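Local coordinates for glideosome-associated protein 50 (Plasmodium falciparum 3D7, PDB 3TGH) that is a membrane-bound component of the glideosome, the complex behind parasite gliding and host cell invasion, and may help to assemble and attach it at the inner membrane complex, at residues K17-L21 and L60-Y65; T159-S163 and A175-L179. Numbering follows the deposited sequence.

Contact 1 of 2, residues K17-L21 and L60-Y65. With SO4 (sulfate ion), chain E.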
loop_
_atom_site.group_PDB
_atom_site.type_symbol
_atom_site.label_atom_id
_atom_site.label_comp_id
_atom_site.label_asym_id
_atom_site.label_seq_id
_atom_site.Cartn_x
_atom_site.Cartn_y
_atom_site.Cartn_z
ATOM N N LYS A 17 -20.183 0.602 11.149
ATOM C CA LYS A 17 -19.847 1.394 12.336
ATOM C C LYS A 17 -18.328 1.407 12.543
ATOM O O LYS A 17 -17.761 2.421 12.945
ATOM C CB LYS A 17 -20.579 0.886 13.587
ATOM C CG LYS A 17 -20.182 -0.508 14.063
ATOM C CD LYS A 17 -20.924 -0.890 15.354
ATOM C CE LYS A 17 -20.318 -2.134 16.001
ATOM N NZ LYS A 17 -20.758 -2.305 17.414
ATOM N N GLY A 18 -17.679 0.281 12.247
ATOM C CA GLY A 18 -16.224 0.183 12.315
ATOM C C GLY A 18 -15.506 1.195 11.431
ATOM O O GLY A 18 -14.538 1.812 11.860
ATOM N N GLN A 19 -15.977 1.370 10.200
ATOM C CA GLN A 19 -15.341 2.321 9.279
ATOM C C GLN A 19 -15.305 3.726 9.876
ATOM O O GLN A 19 -14.282 4.417 9.808
ATOM C CB GLN A 19 -16.056 2.382 7.927
ATOM C CG GLN A 19 -15.276 3.204 6.878
ATOM C CD GLN A 19 -16.150 3.866 5.808
ATOM O OE1 GLN A 19 -17.338 4.126 6.016
ATOM N NE2 GLN A 19 -15.541 4.176 4.667
ATOM N N ILE A 20 -16.429 4.132 10.456
ATOM C CA ILE A 20 -16.615 5.490 10.963
ATOM C C ILE A 20 -15.797 5.717 12.238
ATOM O O ILE A 20 -15.165 6.765 12.399
ATOM C CB ILE A 20 -18.114 5.779 11.248
ATOM C CG1 ILE A 20 -18.965 5.587 9.984
ATOM C CG2 ILE A 20 -18.306 7.195 11.793
ATOM C CD1 ILE A 20 -18.537 6.448 8.811
ATOM N N LEU A 21 -15.813 4.733 13.134
ATOM C CA LEU A 21 -15.001 4.783 14.349
ATOM C C LEU A 21 -13.518 4.824 13.984
ATOM O O LEU A 21 -12.759 5.615 14.535
ATOM C CB LEU A 21 -15.305 3.570 15.242
ATOM C CG LEU A 21 -14.614 3.494 16.608
ATOM C CD1 LEU A 21 -14.905 4.740 17.436
ATOM C CD2 LEU A 21 -15.038 2.232 17.356
ATOM N N LEU A 60 -18.657 7.020 1.019
ATOM C CA LEU A 60 -17.682 6.127 1.651
ATOM C C LEU A 60 -16.263 6.683 1.739
ATOM O O LEU A 60 -15.448 6.129 2.463
ATOM C CB LEU A 60 -17.650 4.771 0.936
ATOM C CG LEU A 60 -18.969 3.998 0.880
ATOM C CD1 LEU A 60 -18.798 2.685 0.116
ATOM C CD2 LEU A 60 -19.502 3.741 2.287
ATOM N N TYR A 61 -15.960 7.758 1.009
ATOM C CA TYR A 61 -14.609 8.313 1.007
ATOM C C TYR A 61 -14.630 9.779 1.410
ATOM O O TYR A 61 -14.125 10.135 2.474
ATOM C CB TYR A 61 -13.954 8.131 -0.361
ATOM C CG TYR A 61 -12.556 8.708 -0.496
ATOM C CD1 TYR A 61 -11.451 8.026 -0.003
ATOM C CD2 TYR A 61 -12.338 9.929 -1.139
ATOM C CE1 TYR A 61 -10.158 8.543 -0.142
ATOM C CE2 TYR A 61 -11.050 10.456 -1.274
ATOM C CZ TYR A 61 -9.966 9.747 -0.767
ATOM O OH TYR A 61 -8.689 10.231 -0.900
ATOM N N GLU A 62 -15.233 10.616 0.571
ATOM C CA GLU A 62 -15.190 12.065 0.766
ATOM C C GLU A 62 -15.777 12.498 2.105
ATOM O O GLU A 62 -15.177 13.306 2.810
ATOM C CB GLU A 62 -15.929 12.798 -0.351
ATOM C CG GLU A 62 -15.355 12.585 -1.747
ATOM C CD GLU A 62 -16.191 13.260 -2.834
ATOM O OE1 GLU A 62 -17.118 14.028 -2.505
ATOM O OE2 GLU A 62 -15.919 13.015 -4.022
ATOM N N ASP A 63 -16.947 11.969 2.454
ATOM C CA ASP A 63 -17.613 12.362 3.702
ATOM C C ASP A 63 -17.064 11.644 4.940
ATOM O O ASP A 63 -17.392 12.024 6.061
ATOM C CB ASP A 63 -19.127 12.144 3.604
ATOM C CG ASP A 63 -19.809 13.149 2.686
ATOM O OD1 ASP A 63 -19.152 14.116 2.237
ATOM O OD2 ASP A 63 -21.014 12.977 2.424
ATOM N N VAL A 64 -16.244 10.612 4.736
ATOM C CA VAL A 64 -15.697 9.826 5.833
ATOM C C VAL A 64 -14.323 10.348 6.255
ATOM O O VAL A 64 -14.023 10.397 7.449
ATOM C CB VAL A 64 -15.596 8.322 5.456
ATOM C CG1 VAL A 64 -14.910 7.513 6.565
ATOM C CG2 VAL A 64 -16.976 7.752 5.154
ATOM N N TYR A 65 -13.490 10.728 5.286
ATOM C CA TYR A 65 -12.086 11.063 5.574
ATOM C C TYR A 65 -11.777 12.550 5.425
ATOM O O TYR A 65 -10.615 12.938 5.307
ATOM C CB TYR A 65 -11.143 10.195 4.727
ATOM C CG TYR A 65 -11.403 8.720 4.954
ATOM C CD1 TYR A 65 -10.993 8.091 6.133
ATOM C CD2 TYR A 65 -12.080 7.963 4.011
ATOM C CE1 TYR A 65 -11.260 6.735 6.360
ATOM C CE2 TYR A 65 -12.337 6.611 4.223
ATOM C CZ TYR A 65 -11.930 6.008 5.401
ATOM O OH TYR A 65 -12.200 4.680 5.601
HETATM S S SO4 E . -22.075 -2.860 11.419
HETATM O O1 SO4 E . -21.997 -1.420 11.197
HETATM O O2 SO4 E . -21.854 -3.554 10.153
HETATM O O3 SO4 E . -21.059 -3.266 12.389
HETATM O O4 SO4 E . -23.403 -3.198 11.931
HETATM O O HOH W 1 -11.957 3.642 8.135
#

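Contact 2 of 2, residues T159-S163 and A175-L179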
loop_
_atom_site.group_PDB
_atom_site.type_symbol
_atom_site.label_atom_id
_atom_site.label_comp_id
_atom_site.label_asym_id
_atom_site.label_seq_id
_atom_site.Cartn_x
_atom_site.Cartn_y
_atom_site.Cartn_z
ATOM N N THR A 159 -1.971 -6.926 -7.633
ATOM C CA THR A 159 -1.752 -8.355 -7.491
ATOM C C THR A 159 -2.713 -9.210 -8.326
ATOM O O THR A 159 -2.428 -10.388 -8.556
ATOM C CB THR A 159 -1.763 -8.796 -6.014
ATOM O OG1 THR A 159 -2.921 -8.290 -5.352
ATOM C CG2 THR A 159 -0.517 -8.293 -5.296
ATOM N N TRP A 160 -3.830 -8.649 -8.783
ATOM C CA TRP A 160 -4.705 -9.395 -9.678
ATOM C C TRP A 160 -4.152 -9.399 -11.102
ATOM O O TRP A 160 -4.150 -10.439 -11.768
ATOM C CB TRP A 160 -6.153 -8.902 -9.640
ATOM C CG TRP A 160 -7.026 -9.835 -10.395
ATOM C CD1 TRP A 160 -7.217 -11.168 -10.125
ATOM C CD2 TRP A 160 -7.786 -9.554 -11.577
ATOM N NE1 TRP A 160 -8.053 -11.721 -11.059
ATOM C CE2 TRP A 160 -8.428 -10.756 -11.955
ATOM C CE3 TRP A 160 -8.011 -8.404 -12.338
ATOM C CZ2 TRP A 160 -9.251 -10.846 -13.078
ATOM C CZ3 TRP A 160 -8.849 -8.488 -13.441
ATOM C CH2 TRP A 160 -9.461 -9.703 -13.800
ATOM N N VAL A 161 -3.666 -8.245 -11.563
ATOM C CA VAL A 161 -2.976 -8.165 -12.863
ATOM C C VAL A 161 -1.793 -9.134 -12.951
ATOM O O VAL A 161 -1.563 -9.744 -14.001
ATOM C CB VAL A 161 -2.480 -6.735 -13.160
ATOM C CG1 VAL A 161 -1.658 -6.707 -14.450
ATOM C CG2 VAL A 161 -3.660 -5.779 -13.265
ATOM N N LEU A 162 -1.059 -9.274 -11.849
ATOM C CA LEU A 162 0.101 -10.161 -11.785
ATOM C C LEU A 162 -0.278 -11.641 -11.684
ATOM O O LEU A 162 0.581 -12.502 -11.846
ATOM C CB LEU A 162 0.982 -9.808 -10.580
ATOM C CG LEU A 162 1.702 -8.462 -10.576
ATOM C CD1 LEU A 162 2.548 -8.338 -9.300
ATOM C CD2 LEU A 162 2.544 -8.318 -11.825
ATOM N N SER A 163 -1.542 -11.929 -11.382
ATOM C CA SER A 163 -2.016 -13.308 -11.221
ATOM C C SER A 163 -2.260 -14.001 -12.557
ATOM O O SER A 163 -2.333 -13.367 -13.607
ATOM C CB SER A 163 -3.313 -13.339 -10.401
ATOM O OG SER A 163 -4.434 -13.055 -11.215
ATOM N N ALA A 175 3.203 -5.559 -16.652
ATOM C CA ALA A 175 3.182 -5.296 -15.206
ATOM C C ALA A 175 4.345 -5.974 -14.483
ATOM O O ALA A 175 4.973 -5.373 -13.605
ATOM C CB ALA A 175 1.845 -5.715 -14.588
ATOM N N TRP A 176 4.630 -7.227 -14.838
ATOM C CA TRP A 176 5.757 -7.938 -14.248
ATOM C C TRP A 176 7.092 -7.288 -14.649
ATOM O O TRP A 176 7.973 -7.112 -13.815
ATOM C CB TRP A 176 5.751 -9.424 -14.657
ATOM C CG TRP A 176 4.913 -10.294 -13.762
ATOM C CD1 TRP A 176 3.719 -10.893 -14.069
ATOM C CD2 TRP A 176 5.216 -10.677 -12.414
ATOM N NE1 TRP A 176 3.256 -11.607 -12.989
ATOM C CE2 TRP A 176 4.159 -11.500 -11.964
ATOM C CE3 TRP A 176 6.271 -10.391 -11.539
ATOM C CZ2 TRP A 176 4.129 -12.045 -10.679
ATOM C CZ3 TRP A 176 6.242 -10.928 -10.263
ATOM C CH2 TRP A 176 5.174 -11.743 -9.839
ATOM N N ASN A 177 7.230 -6.937 -15.922
ATOM C CA ASN A 177 8.478 -6.335 -16.410
ATOM C C ASN A 177 8.708 -4.948 -15.807
ATOM O O ASN A 177 9.832 -4.601 -15.448
ATOM C CB ASN A 177 8.501 -6.279 -17.943
ATOM C CG ASN A 177 8.682 -7.654 -18.577
ATOM O OD1 ASN A 177 9.323 -8.535 -18.001
ATOM N ND2 ASN A 177 8.112 -7.841 -19.763
ATOM N N ASP A 178 7.643 -4.168 -15.670
ATOM C CA ASP A 178 7.753 -2.862 -15.003
ATOM C C ASP A 178 8.193 -3.023 -13.537
ATOM O O ASP A 178 9.057 -2.300 -13.054
ATOM C CB ASP A 178 6.438 -2.096 -15.089
ATOM C CG ASP A 178 6.161 -1.543 -16.482
ATOM O OD1 ASP A 178 7.024 -1.672 -17.374
ATOM O OD2 ASP A 178 5.071 -0.961 -16.687
ATOM N N LEU A 179 7.593 -3.982 -12.836
ATOM C CA LEU A 179 7.971 -4.288 -11.456
ATOM C C LEU A 179 9.464 -4.601 -11.347
ATOM O O LEU A 179 10.153 -4.079 -10.468
ATOM C CB LEU A 179 7.157 -5.476 -10.925
ATOM C CG LEU A 179 6.755 -5.539 -9.444
ATOM C CD1 LEU A 179 6.660 -7.003 -8.970
ATOM C CD2 LEU A 179 7.624 -4.713 -8.502
#

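Contact 1 of 2, residues K17-L21 and L60-Y65
Q19 contributes the largest share of the surface buried between K17-L21 and L60-Y65, 88 of 198 Å². Its chi1 and chi2 are both t, so the side chain extends from the first turn of helix 17-32 to the far backbone, where Q19 NE2 donates to L60 O at 2.9 Å (N-H...O angle 132°). A water adds a second link: it accepts from Y65 OH at 2.7 Å and donates to Q19 O at 3.0 Å.

The apolar pair is I20 CD1 and V64 CG2, 4.2 Å apart; the CA atoms of these residues, at 6.8 Å, form the closest CA-CA pair of the two segments. V64 CG2 also makes van der Waals contact with the Q19 amide, 3.7 Å from Q19 OE1. Beyond the segment, V64 and Y65 both touch A23, extending the packing along the helix.

At the helix N-terminus, K17 N donates to O1 of a sulfate at 2.7 Å and 169°; the ion probably comes from the crystallisation liquor.

Helix 17-32 links parallel strands 4-8 and 37-40, and helix 56-62 lies between 37-40 and 75-78. The contact thus joins successive beta-alpha-beta crossovers flanking one sheet of the metallophosphoesterase alpha/beta sandwich.

Contact 2 of 2, residues T159-S163 and A175-L179
Within a beta-alpha-beta crossover of the metallophosphoesterase fold, the loop leaving strand 148-156 folds back on helix 169-189, which leads to the parallel strand 192-196. A type I turn from W160 to S163, closed by S163 N to W160 O at 3.0 Å, presents L162 as the main bump, with 107 Å² covered.

The hollow it fills is made by A175, W176 and L179. L162 CD2 sits 3.9 Å from A175 CB and only 3.4 Å from the centroid of the five-membered ring of W176, 2° off its normal, a CH-pi contact over the ring face. L162 CD1 reaches L179 CD1 at 4.3 Å. A175 CB also meets V161 CG1 at 3.6 Å.

The site of metal cation #1 is adjacent: the W176 side chain lies about 3 Å from that of its ligand H172, edge-to-face, and about 5 Å from a bound cobalt ion (nearest atoms); H172 is hydrogen-bonded through ND1 to V161 O. W176 NE1 itself donates to L162 O at 3.0 Å and 146°.

Overall arrangement
The two contacts lie on opposite sides of the chain's centre, about 30 Å apart between centres and about 19 Å between nearest atoms. Contact 1 joins the start of helix 17-32 to segment 60-65 of the next crossover, beside the sheet containing strand 4-8; contact 2 lies inside one crossover of the other sheet. Contact 2 is the more internal: all five of its touching residues are buried, against three of five in contact 1, where I20 is exposed. Each uses one side-chain N-H to a backbone carbonyl, but contact 1 supplements this with water, whereas contact 2 relies on close apolar and CH-pi packing. Contact 2 alone adjoins a metal site.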